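Local atomic coordinates of DUF724 domain-containing protein 6-like (Raphanus sativus, PDB entry 5ZWX), a protein that probably links histone marks to DNA methylation in heterochromatin, using Agenet domains that bind an H3 tail carrying the K9me2 mark. Residues 11-14 with 19-22; 24-29 with 68-73; 31-36 with 140-145; 49-54 with 75-80. All coordinates share one frame; numbering follows the deposited sequence.

Interaction 1: residues 11-14 with 19-22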
loop_
_atom_site.group_PDB
_atom_site.type_symbol
_atom_site.label_atom_id
_atom_site.label_comp_id
_atom_site.label_asym_id
_atom_site.label_seq_id
_atom_site.Cartn_x
_atom_site.Cartn_y
_atom_site.Cartn_z
ATOM N N PRO A 11 9.231 14.284 6.403
ATOM C CA PRO A 11 9.986 13.687 5.300
ATOM C C PRO A 11 9.807 14.539 4.044
ATOM O O PRO A 11 8.693 14.999 3.791
ATOM C CB PRO A 11 9.328 12.310 5.111
ATOM C CG PRO A 11 8.624 12.034 6.380
ATOM C CD PRO A 11 8.236 13.357 6.981
ATOM N N PRO A 12 10.875 14.742 3.268
ATOM C CA PRO A 12 10.816 15.536 2.027
ATOM C C PRO A 12 9.731 15.125 1.005
ATOM O O PRO A 12 9.186 15.990 0.309
ATOM C CB PRO A 12 12.217 15.333 1.433
ATOM C CG PRO A 12 13.095 15.216 2.653
ATOM C CD PRO A 12 12.259 14.369 3.615
ATOM N N PHE A 13 9.405 13.845 0.905
ATOM C CA PHE A 13 8.415 13.450 -0.106
ATOM C C PHE A 13 7.009 13.921 0.258
ATOM O O PHE A 13 6.121 13.955 -0.590
ATOM C CB PHE A 13 8.406 11.932 -0.317
ATOM C CG PHE A 13 7.709 11.164 0.776
ATOM C CD1 PHE A 13 8.417 10.721 1.888
ATOM C CD2 PHE A 13 6.352 10.864 0.683
ATOM C CE1 PHE A 13 7.782 9.996 2.898
ATOM C CE2 PHE A 13 5.711 10.142 1.683
ATOM C CZ PHE A 13 6.427 9.721 2.799
ATOM N N LEU A 14 6.801 14.280 1.521
ATOM C CA LEU A 14 5.461 14.586 1.983
ATOM C C LEU A 14 5.120 16.041 1.728
ATOM O O LEU A 14 5.546 16.927 2.475
ATOM C CB LEU A 14 5.330 14.248 3.472
ATOM C CG LEU A 14 4.136 13.491 4.048
ATOM C CD1 LEU A 14 3.586 12.420 3.090
ATOM C CD2 LEU A 14 4.507 12.874 5.420
ATOM N N ALA A 19 1.821 11.894 -4.408
ATOM C CA ALA A 19 1.267 10.545 -4.418
ATOM C C ALA A 19 1.916 9.785 -3.272
ATOM O O ALA A 19 3.100 9.971 -3.004
ATOM C CB ALA A 19 1.531 9.860 -5.741
ATOM N N VAL A 20 1.150 8.932 -2.599
ATOM C CA VAL A 20 1.659 8.179 -1.454
ATOM C C VAL A 20 0.972 6.800 -1.404
ATOM O O VAL A 20 -0.020 6.581 -2.080
ATOM C CB VAL A 20 1.383 8.908 -0.107
ATOM C CG1 VAL A 20 2.231 10.165 0.025
ATOM C CG2 VAL A 20 -0.106 9.248 0.014
ATOM N N GLU A 21 1.537 5.907 -0.598
ATOM C CA GLU A 21 0.854 4.697 -0.178
ATOM C C GLU A 21 0.492 4.875 1.293
ATOM O O GLU A 21 1.244 5.469 2.088
ATOM C CB GLU A 21 1.729 3.466 -0.412
ATOM C CG GLU A 21 2.177 3.371 -1.879
ATOM C CD GLU A 21 2.808 2.044 -2.259
ATOM O OE1 GLU A 21 3.110 1.227 -1.365
ATOM O OE2 GLU A 21 3.047 1.840 -3.469
ATOM N N ILE A 22 -0.680 4.363 1.644
ATOM C CA ILE A 22 -1.287 4.649 2.938
ATOM C C ILE A 22 -1.499 3.350 3.674
ATOM O O ILE A 22 -2.153 2.397 3.118
ATOM C CB ILE A 22 -2.650 5.346 2.772
ATOM C CG1 ILE A 22 -2.503 6.572 1.864
ATOM C CG2 ILE A 22 -3.304 5.602 4.150
ATOM C CD1 ILE A 22 -3.774 7.074 1.242
#
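With chi1 at 76°, F13 holds its CG in the cleft between its own backbone N and carbonyl carbon, and this places the phenyl edge against V20 on strand 19-22. V20 answers with CG1 swung beside its backbone N (chi1 -70°), so one methyl meets both partners. CE2 of F13 lies 3.9 Å from CG1 of V20; the methyl sits at the ring edge, near its plane, and not over a face. L14 leaves its backbone along a less usual path, chi1 -134°, and brings CD1 to 4.0 Å from the same CG1 of V20; V20 stands roughly perpendicular to both F13 and L14. Residues 11-14 form a type I beta turn, closed by L14 N donating to P11 O at 3.0 Å. Proline fits the second position of such a turn because its ring already restricts phi to the value needed at P12. The turn presents F13 and L14 to the Agenet barrel, an SH3-like fold, where V20 bonds through its backbone to G36 of the neighbouring strand. L14 goes deeper, touching V38, C51, V74 and L77, while F13 packs on P79. Compact branched valine and leucine suit this buried interior, and the larger ring can span from it to the partly exposed surface. No hydrogen bond joins the two segments, so their direct attachment rests on dispersion and on keeping hydrocarbon away from water.

Interaction 2: residues 24-29 with 68-73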
loop_
_atom_site.group_PDB
_atom_site.type_symbol
_atom_site.label_atom_id
_atom_site.label_comp_id
_atom_site.label_asym_id
_atom_site.label_seq_id
_atom_site.Cartn_x
_atom_site.Cartn_y
_atom_site.Cartn_z
ATOM N N SER A 24 -2.955 1.514 7.349
ATOM C CA SER A 24 -3.945 1.787 8.384
ATOM C C SER A 24 -3.564 1.093 9.668
ATOM O O SER A 24 -2.813 0.107 9.667
ATOM C CB SER A 24 -5.336 1.346 7.939
ATOM O OG SER A 24 -6.247 1.319 9.021
ATOM N N ASN A 25 -4.106 1.613 10.765
ATOM C CA ASN A 25 -3.873 1.076 12.088
ATOM C C ASN A 25 -4.958 0.047 12.437
ATOM O O ASN A 25 -4.806 -0.765 13.352
ATOM C CB ASN A 25 -3.851 2.218 13.112
ATOM C CG ASN A 25 -2.854 3.321 12.748
ATOM O OD1 ASN A 25 -1.777 3.047 12.229
ATOM N ND2 ASN A 25 -3.214 4.570 13.028
ATOM N N GLU A 26 -6.054 0.091 11.690
ATOM C CA GLU A 26 -7.205 -0.771 11.968
ATOM C C GLU A 26 -6.885 -2.227 11.655
ATOM O O GLU A 26 -6.253 -2.528 10.644
ATOM C CB GLU A 26 -8.428 -0.322 11.164
ATOM C CG GLU A 26 -8.724 1.165 11.238
ATOM C CD GLU A 26 -9.719 1.606 10.182
ATOM O OE1 GLU A 26 -10.615 0.808 9.846
ATOM O OE2 GLU A 26 -9.604 2.743 9.677
ATOM N N SER A 27 -7.370 -3.137 12.499
ATOM C CA SER A 27 -7.017 -4.549 12.363
ATOM C C SER A 27 -7.419 -5.117 10.998
ATOM O O SER A 27 -6.696 -5.946 10.414
ATOM C CB SER A 27 -7.664 -5.374 13.477
ATOM O OG SER A 27 -9.073 -5.310 13.396
ATOM N N GLY A 28 -8.555 -4.650 10.478
ATOM C CA GLY A 28 -9.046 -5.151 9.200
ATOM C C GLY A 28 -8.158 -4.715 8.032
ATOM O O GLY A 28 -8.361 -5.161 6.900
ATOM N N PHE A 29 -7.176 -3.850 8.291
ATOM C CA PHE A 29 -6.296 -3.411 7.202
ATOM C C PHE A 29 -4.825 -3.765 7.397
ATOM O O PHE A 29 -3.931 -3.268 6.673
ATOM C CB PHE A 29 -6.444 -1.911 7.007
ATOM C CG PHE A 29 -7.663 -1.549 6.222
ATOM C CD1 PHE A 29 -7.706 -1.789 4.847
ATOM C CD2 PHE A 29 -8.767 -1.001 6.842
ATOM C CE1 PHE A 29 -8.839 -1.473 4.108
ATOM C CE2 PHE A 29 -9.896 -0.672 6.112
ATOM C CZ PHE A 29 -9.934 -0.926 4.739
ATOM N N LEU A 68 -12.600 8.766 -0.559
ATOM C CA LEU A 68 -12.455 8.827 0.886
ATOM C C LEU A 68 -11.296 9.756 1.261
ATOM O O LEU A 68 -10.230 9.699 0.655
ATOM C CB LEU A 68 -12.211 7.427 1.458
ATOM C CG LEU A 68 -11.963 7.365 2.965
ATOM C CD1 LEU A 68 -13.185 7.875 3.716
ATOM C CD2 LEU A 68 -11.576 5.959 3.419
ATOM N N ARG A 69 -11.511 10.611 2.251
ATOM C CA ARG A 69 -10.402 11.398 2.801
ATOM C C ARG A 69 -10.264 11.072 4.278
ATOM O O ARG A 69 -11.265 10.843 4.967
ATOM C CB ARG A 69 -10.643 12.891 2.596
ATOM C CG ARG A 69 -10.608 13.334 1.144
ATOM C CD ARG A 69 -10.794 14.843 1.053
ATOM N NE ARG A 69 -10.434 15.377 -0.258
ATOM C CZ ARG A 69 -10.161 16.658 -0.483
ATOM N NH1 ARG A 69 -10.200 17.533 0.518
ATOM N NH2 ARG A 69 -9.833 17.065 -1.702
ATOM N N GLU A 70 -9.027 11.043 4.757
ATOM C CA GLU A 70 -8.745 10.730 6.155
ATOM C C GLU A 70 -7.604 11.578 6.670
ATOM O O GLU A 70 -6.686 11.875 5.916
ATOM C CB GLU A 70 -8.375 9.265 6.328
ATOM C CG GLU A 70 -9.582 8.367 6.438
ATOM C CD GLU A 70 -9.222 6.949 6.755
ATOM O OE1 GLU A 70 -8.025 6.612 6.669
ATOM O OE2 GLU A 70 -10.146 6.171 7.095
ATOM N N VAL A 71 -7.669 11.950 7.948
ATOM C CA VAL A 71 -6.524 12.558 8.652
ATOM C C VAL A 71 -5.707 11.398 9.238
ATOM O O VAL A 71 -6.248 10.553 9.945
ATOM C CB VAL A 71 -7.001 13.523 9.746
ATOM C CG1 VAL A 71 -5.812 14.085 10.551
ATOM C CG2 VAL A 71 -7.805 14.671 9.119
ATOM N N VAL A 72 -4.425 11.310 8.901
ATOM C CA VAL A 72 -3.587 10.189 9.317
ATOM C C VAL A 72 -2.275 10.679 9.926
ATOM O O VAL A 72 -1.905 11.831 9.730
ATOM C CB VAL A 72 -3.244 9.267 8.133
ATOM C CG1 VAL A 72 -4.533 8.672 7.511
ATOM C CG2 VAL A 72 -2.472 10.028 7.080
ATOM N N ASP A 73 -1.580 9.786 10.632
ATOM C CA ASP A 73 -0.240 10.053 11.152
ATOM C C ASP A 73 0.771 10.040 10.012
ATOM O O ASP A 73 0.636 9.269 9.056
ATOM C CB ASP A 73 0.169 9.002 12.192
ATOM C CG ASP A 73 -0.691 9.042 13.457
ATOM O OD1 ASP A 73 -1.148 10.132 13.857
ATOM O OD2 ASP A 73 -0.880 7.972 14.065
HETATM O O HOH W 1 -0.281 5.589 13.601
#
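E26 and E70 reach toward each other from the loop 24-29 and strand 67-72, both chains extended at chi2, and present their carboxylates with planes inclined by roughly 45°. OE2 of E26 and OE2 of E70 stay 4.3 Å apart. Two like charges this close would normally be unfavourable, but basic side chains of the bound histone peptide probably offset the repulsion: both oxygens of E26 and OE2 of E70 form salt bridges to the peptide, while OE1 of E70 is bonded to the hydroxyl of Y55. The F29 ring turns its edge to OE1 of E26, a sensible fit because the ring hydrogens carry slight positive charge. Such an acidic pair, one residue on a loop and one on a strand of the SH3-like Agenet barrel, forms part of the peptide-binding surface. Within the loop, S24 OG accepts from E26 N at 2.9 Å, an ST turn that ties the backbone at E26 to S24, and F29 N bonds back to E26 O. G28 adds backbone hydrogen bonds to the peptide, and S27 OG bonds to one of its polar side chains. The amide of N25 faces the carboxylate of D73 with ND2 4.3 Å from OD2, too far for direct bonding. A water lies between them, weakly accepting from ND2 of N25 at 3.2 Å; its 2.5 Å to OD2 of D73 is doubtfully short.

Interaction 3: residues 31-36 with 140-145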
loop_
_atom_site.group_PDB
_atom_site.type_symbol
_atom_site.label_atom_id
_atom_site.label_comp_id
_atom_site.label_asym_id
_atom_site.label_seq_id
_atom_site.Cartn_x
_atom_site.Cartn_y
_atom_site.Cartn_z
ATOM N N GLY A 31 -1.368 -5.159 7.107
ATOM C CA GLY A 31 -0.643 -5.628 5.942
ATOM C C GLY A 31 -1.010 -4.961 4.628
ATOM O O GLY A 31 -0.474 -5.360 3.581
ATOM N N SER A 32 -1.886 -3.957 4.642
ATOM C CA SER A 32 -2.243 -3.307 3.368
ATOM C C SER A 32 -1.572 -1.969 3.134
ATOM O O SER A 32 -1.257 -1.257 4.093
ATOM C CB SER A 32 -3.729 -3.049 3.263
ATOM O OG SER A 32 -4.162 -2.100 4.201
ATOM N N TRP A 33 -1.458 -1.636 1.850
ATOM C CA TRP A 33 -1.061 -0.311 1.378
ATOM C C TRP A 33 -2.093 0.098 0.315
ATOM O O TRP A 33 -2.257 -0.602 -0.694
ATOM C CB TRP A 33 0.353 -0.350 0.793
ATOM C CG TRP A 33 1.421 -0.548 1.846
ATOM C CD1 TRP A 33 2.061 -1.714 2.175
ATOM C CD2 TRP A 33 1.940 0.460 2.731
ATOM N NE1 TRP A 33 2.961 -1.479 3.203
ATOM C CE2 TRP A 33 2.901 -0.157 3.559
ATOM C CE3 TRP A 33 1.681 1.818 2.901
ATOM C CZ2 TRP A 33 3.620 0.559 4.540
ATOM C CZ3 TRP A 33 2.412 2.536 3.875
ATOM C CH2 TRP A 33 3.352 1.896 4.680
ATOM N N TYR A 34 -2.813 1.191 0.560
ATOM C CA TYR A 34 -3.758 1.760 -0.415
ATOM C C TYR A 34 -3.202 3.022 -1.061
ATOM O O TYR A 34 -2.603 3.844 -0.366
ATOM C CB TYR A 34 -5.108 2.040 0.257
ATOM C CG TYR A 34 -5.945 0.747 0.230
ATOM C CD1 TYR A 34 -5.651 -0.306 1.095
ATOM C CD2 TYR A 34 -6.968 0.562 -0.705
ATOM C CE1 TYR A 34 -6.392 -1.540 1.039
ATOM C CE2 TYR A 34 -7.703 -0.645 -0.759
ATOM C CZ TYR A 34 -7.405 -1.677 0.120
ATOM O OH TYR A 34 -8.101 -2.880 0.062
HETATM N N MSE A 35 -3.349 3.163 -2.373
HETATM C CA MSE A 35 -2.770 4.318 -3.071
HETATM C C MSE A 35 -3.579 5.575 -2.791
HETATM O O MSE A 35 -4.799 5.512 -2.655
HETATM C CB MSE A 35 -2.697 4.072 -4.584
HETATM C CG MSE A 35 -2.063 2.752 -4.968
HETATM SE SE MSE A 35 -0.215 2.507 -4.286
HETATM C CE MSE A 35 -0.583 1.557 -2.597
ATOM N N GLY A 36 -2.906 6.725 -2.679
ATOM C CA GLY A 36 -3.639 7.965 -2.522
ATOM C C GLY A 36 -2.773 9.181 -2.784
ATOM O O GLY A 36 -1.693 9.063 -3.360
ATOM N N ARG A 140 3.392 -7.764 -6.720
ATOM C CA ARG A 140 4.644 -7.008 -6.824
ATOM C C ARG A 140 5.620 -7.486 -5.733
ATOM O O ARG A 140 5.214 -7.938 -4.693
ATOM C CB ARG A 140 4.370 -5.503 -6.699
ATOM C CG ARG A 140 3.866 -5.077 -5.322
ATOM C CD ARG A 140 3.525 -3.538 -5.256
ATOM N NE ARG A 140 3.166 -3.099 -3.894
ATOM C CZ ARG A 140 2.911 -1.830 -3.544
ATOM N NH1 ARG A 140 2.927 -0.854 -4.458
ATOM N NH2 ARG A 140 2.623 -1.534 -2.272
ATOM N N PHE A 141 6.919 -7.357 -5.947
ATOM C CA PHE A 141 7.849 -7.745 -4.900
ATOM C C PHE A 141 7.706 -6.730 -3.805
ATOM O O PHE A 141 7.560 -5.544 -4.090
ATOM C CB PHE A 141 9.291 -7.833 -5.435
ATOM C CG PHE A 141 9.496 -9.011 -6.318
ATOM C CD1 PHE A 141 9.588 -10.276 -5.770
ATOM C CD2 PHE A 141 9.565 -8.870 -7.696
ATOM C CE1 PHE A 141 9.762 -11.393 -6.585
ATOM C CE2 PHE A 141 9.754 -9.967 -8.511
ATOM C CZ PHE A 141 9.847 -11.236 -7.955
ATOM N N HIS A 142 7.669 -7.209 -2.565
ATOM C CA HIS A 142 7.470 -6.340 -1.413
ATOM C C HIS A 142 8.727 -5.520 -1.137
ATOM O O HIS A 142 9.828 -6.043 -1.249
ATOM C CB HIS A 142 7.130 -7.153 -0.169
ATOM C CG HIS A 142 6.812 -6.309 1.017
ATOM N ND1 HIS A 142 5.590 -5.685 1.183
ATOM C CD2 HIS A 142 7.578 -5.902 2.060
ATOM C CE1 HIS A 142 5.601 -4.979 2.295
ATOM N NE2 HIS A 142 6.804 -5.087 2.848
ATOM N N ARG A 143 8.542 -4.258 -0.783
ATOM C CA ARG A 143 9.656 -3.391 -0.374
ATOM C C ARG A 143 9.270 -2.628 0.874
ATOM O O ARG A 143 8.072 -2.444 1.138
ATOM C CB ARG A 143 10.035 -2.408 -1.486
ATOM C CG ARG A 143 10.546 -3.052 -2.763
ATOM C CD ARG A 143 11.799 -2.316 -3.283
ATOM N NE ARG A 143 11.924 -2.471 -4.730
ATOM C CZ ARG A 143 12.898 -1.958 -5.470
ATOM N NH1 ARG A 143 13.865 -1.239 -4.911
ATOM N NH2 ARG A 143 12.898 -2.167 -6.779
ATOM N N GLU A 144 10.269 -2.156 1.641
ATOM C CA GLU A 144 9.958 -1.413 2.851
ATOM C C GLU A 144 10.605 -0.058 2.746
ATOM O O GLU A 144 11.672 0.068 2.165
ATOM C CB GLU A 144 10.437 -2.136 4.115
ATOM C CG GLU A 144 9.614 -3.368 4.506
ATOM C CD GLU A 144 8.248 -3.051 5.135
ATOM O OE1 GLU A 144 7.970 -1.904 5.542
ATOM O OE2 GLU A 144 7.447 -3.977 5.256
ATOM N N TRP A 145 9.910 0.953 3.234
ATOM C CA TRP A 145 10.432 2.317 3.280
ATOM C C TRP A 145 10.990 2.545 4.667
ATOM O O TRP A 145 10.261 2.646 5.629
ATOM C CB TRP A 145 9.327 3.300 2.921
ATOM C CG TRP A 145 9.647 4.707 3.111
ATOM C CD1 TRP A 145 9.224 5.518 4.124
ATOM C CD2 TRP A 145 10.456 5.514 2.251
ATOM N NE1 TRP A 145 9.742 6.792 3.952
ATOM C CE2 TRP A 145 10.481 6.813 2.796
ATOM C CE3 TRP A 145 11.137 5.268 1.058
ATOM C CZ2 TRP A 145 11.192 7.859 2.199
ATOM C CZ3 TRP A 145 11.846 6.305 0.471
ATOM C CH2 TRP A 145 11.862 7.585 1.039
HETATM O O HOH W 2 4.807 -3.001 5.074
#
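R140 and W33 bury equal areas here, and their closest approach is NH2 of R140 to CB of W33, at 4.0 Å, where the arginine meets the root of the indole obliquely. R140 starts with CG between its backbone N and carbonyl carbon (chi1 66°) and then runs extended to NE, a reach that suits a long arginine. The CE methyl of selenomethionine M35 comes within 4.5 Å of the same NH2 of R140. The guanidinium is anchored by salt bridges to D100 and E21 and by a cation-pi contact with W107; the indole of W33 meets R78 in another. The contact thus connects strand 32-40 of the SH3-like Agenet barrel with the later strand 139-146 through side chains. H142 and M35 follow with equal shares; CE1 of H142 lies 4.5 Å from NE1 of W33, again obliquely. NE2 of H142 donates to OE2 of E144 at 2.7 Å, nearly straight at 173°, in the imidazole plane but from above the carboxylate plane. D100 bonds to ND1, and two acidic neighbours would probably favour a positively charged imidazole. One water accepts from NE1 of W33 at 3.0 Å and donates to OE2 of E144 at 2.8 Å.

Interaction 4: residues 49-54 with 75-80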
loop_
_atom_site.group_PDB
_atom_site.type_symbol
_atom_site.label_atom_id
_atom_site.label_comp_id
_atom_site.label_asym_id
_atom_site.label_seq_id
_atom_site.Cartn_x
_atom_site.Cartn_y
_atom_site.Cartn_z
ATOM N N THR A 49 -0.079 17.645 13.930
ATOM C CA THR A 49 1.099 16.911 13.497
ATOM C C THR A 49 0.658 15.930 12.400
ATOM O O THR A 49 1.455 15.186 11.841
ATOM C CB THR A 49 1.754 16.154 14.667
ATOM O OG1 THR A 49 0.791 15.273 15.263
ATOM C CG2 THR A 49 2.248 17.132 15.734
ATOM N N LYS A 50 -0.622 15.962 12.081
ATOM C CA LYS A 50 -1.174 14.993 11.141
ATOM C C LYS A 50 -1.308 15.509 9.705
ATOM O O LYS A 50 -1.238 16.704 9.452
ATOM C CB LYS A 50 -2.521 14.516 11.670
ATOM C CG LYS A 50 -2.358 13.691 12.932
ATOM C CD LYS A 50 -3.671 13.423 13.623
ATOM C CE LYS A 50 -3.437 12.597 14.878
ATOM N NZ LYS A 50 -2.379 13.207 15.733
ATOM N N CYS A 51 -1.488 14.577 8.774
ATOM C CA CYS A 51 -1.659 14.878 7.355
ATOM C C CYS A 51 -3.063 14.497 6.955
ATOM O O CYS A 51 -3.624 13.607 7.548
ATOM C CB CYS A 51 -0.658 14.087 6.494
ATOM S SG CYS A 51 1.061 14.624 6.785
ATOM N N GLU A 52 -3.634 15.152 5.957
ATOM C CA GLU A 52 -4.866 14.644 5.384
ATOM C C GLU A 52 -4.538 14.031 4.029
ATOM O O GLU A 52 -3.762 14.608 3.268
ATOM C CB GLU A 52 -5.905 15.749 5.258
ATOM C CG GLU A 52 -7.258 15.266 4.747
ATOM C CD GLU A 52 -8.218 16.413 4.549
ATOM O OE1 GLU A 52 -7.757 17.561 4.663
ATOM O OE2 GLU A 52 -9.413 16.174 4.271
ATOM N N VAL A 53 -5.115 12.869 3.736
ATOM C CA VAL A 53 -4.899 12.187 2.459
ATOM C C VAL A 53 -6.228 11.853 1.816
ATOM O O VAL A 53 -7.259 11.768 2.496
ATOM C CB VAL A 53 -4.076 10.866 2.589
ATOM C CG1 VAL A 53 -2.680 11.153 3.126
ATOM C CG2 VAL A 53 -4.807 9.819 3.464
ATOM N N GLU A 54 -6.194 11.716 0.494
ATOM C CA GLU A 54 -7.348 11.257 -0.284
ATOM C C GLU A 54 -7.018 9.942 -0.945
ATOM O O GLU A 54 -6.002 9.844 -1.625
ATOM C CB GLU A 54 -7.723 12.284 -1.347
ATOM C CG GLU A 54 -8.866 11.845 -2.241
ATOM C CD GLU A 54 -9.240 12.910 -3.248
ATOM O OE1 GLU A 54 -8.688 12.880 -4.368
ATOM O OE2 GLU A 54 -10.073 13.782 -2.911
ATOM N N GLY A 75 3.569 8.643 10.080
ATOM C CA GLY A 75 4.121 7.298 10.031
ATOM C C GLY A 75 3.243 6.276 9.292
ATOM O O GLY A 75 3.678 5.146 9.074
ATOM N N GLN A 76 2.042 6.687 8.887
ATOM C CA GLN A 76 1.165 5.805 8.083
ATOM C C GLN A 76 1.465 5.912 6.582
ATOM O O GLN A 76 0.941 5.141 5.787
ATOM C CB GLN A 76 -0.296 6.137 8.327
ATOM C CG GLN A 76 -0.772 5.745 9.685
ATOM C CD GLN A 76 -2.235 6.091 9.892
ATOM O OE1 GLN A 76 -2.548 7.025 10.612
ATOM N NE2 GLN A 76 -3.133 5.357 9.236
ATOM N N LEU A 77 2.323 6.858 6.198
ATOM C CA LEU A 77 2.515 7.155 4.777
ATOM C C LEU A 77 3.903 6.765 4.297
ATOM O O LEU A 77 4.862 6.842 5.065
ATOM C CB LEU A 77 2.306 8.653 4.510
ATOM C CG LEU A 77 0.934 9.186 4.936
ATOM C CD1 LEU A 77 0.776 10.684 4.646
ATOM C CD2 LEU A 77 -0.170 8.366 4.239
ATOM N N ARG A 78 3.994 6.352 3.035
ATOM C CA ARG A 78 5.296 6.192 2.389
ATOM C C ARG A 78 5.170 6.584 0.931
ATOM O O ARG A 78 4.057 6.782 0.455
ATOM C CB ARG A 78 5.819 4.775 2.549
ATOM C CG ARG A 78 4.985 3.729 1.722
ATOM C CD ARG A 78 5.431 2.307 2.035
ATOM N NE ARG A 78 5.001 1.398 0.942
ATOM C CZ ARG A 78 5.441 0.145 0.798
ATOM N NH1 ARG A 78 6.293 -0.368 1.681
ATOM N NH2 ARG A 78 5.032 -0.590 -0.230
ATOM N N PRO A 79 6.302 6.772 0.213
ATOM C CA PRO A 79 6.122 7.167 -1.171
ATOM C C PRO A 79 5.603 5.968 -1.976
ATOM O O PRO A 79 5.687 4.864 -1.452
ATOM C CB PRO A 79 7.552 7.589 -1.626
ATOM C CG PRO A 79 8.353 7.684 -0.380
ATOM C CD PRO A 79 7.729 6.701 0.579
ATOM N N PRO A 80 5.111 6.193 -3.198
ATOM C CA PRO A 80 4.814 5.082 -4.113
ATOM C C PRO A 80 5.993 4.127 -4.221
ATOM O O PRO A 80 7.129 4.554 -4.300
ATOM C CB PRO A 80 4.581 5.777 -5.453
ATOM C CG PRO A 80 4.213 7.163 -5.100
ATOM C CD PRO A 80 5.001 7.491 -3.890
#
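L77 grips V53 with both branches: CG1 of V53 lies 3.8 Å from CD1 of L77 and 3.9 Å from CD2 of L77. The two side chains run antiparallel alongside one another, which lets the fork of the leucine straddle one valine methyl. C51 is held less closely. Its thiol turns to lie beside its own backbone N (chi1 -67°), so it is CB of C51 that meets CD1 of L77, at 4.1 Å. This cluster belongs to the hydrophobic core of the Agenet barrel, an SH3-like curl of antiparallel strands, with strands 51-55 and 77-78 facing each other across the interior at 9.1 Å between the CA atoms of C51 and L77. I22 and V72 also pack on L77, so the leucine packs between several strands, with slim cysteine and beta-branched valine beside it. Away from the core the polar residues take over. E52 turns away from the core contact and K50 is exposed, with a long, weak ion pair to D73. Q76 serves the turn at the edge, its OE1 accepting from D73 N and its NE2 donating to S23 O.

Interactions 1 and 4 lie closest, their centres about 6 Å apart, and form one hydrophobic core: CD1 of L14 packs on CD1 of L77 at 3.7 Å. Interaction 2 sits at the peptide site, its centre about 10 Å from that of interaction 4. Strands 51-55 and 67-72 join these two, V72 N probably bonding to C51 O at 2.8 Å. Interaction 3 lies nearest the centre of the chain and ties the later half to this barrel: NH1 of R140 meets OE2 of E21 at 2.9 Å, and R143 O probably accepts from R78 NH1 at 2.8 Å. It also borders the peptide, since Y34 packs on both an apolar peptide side chain and F29.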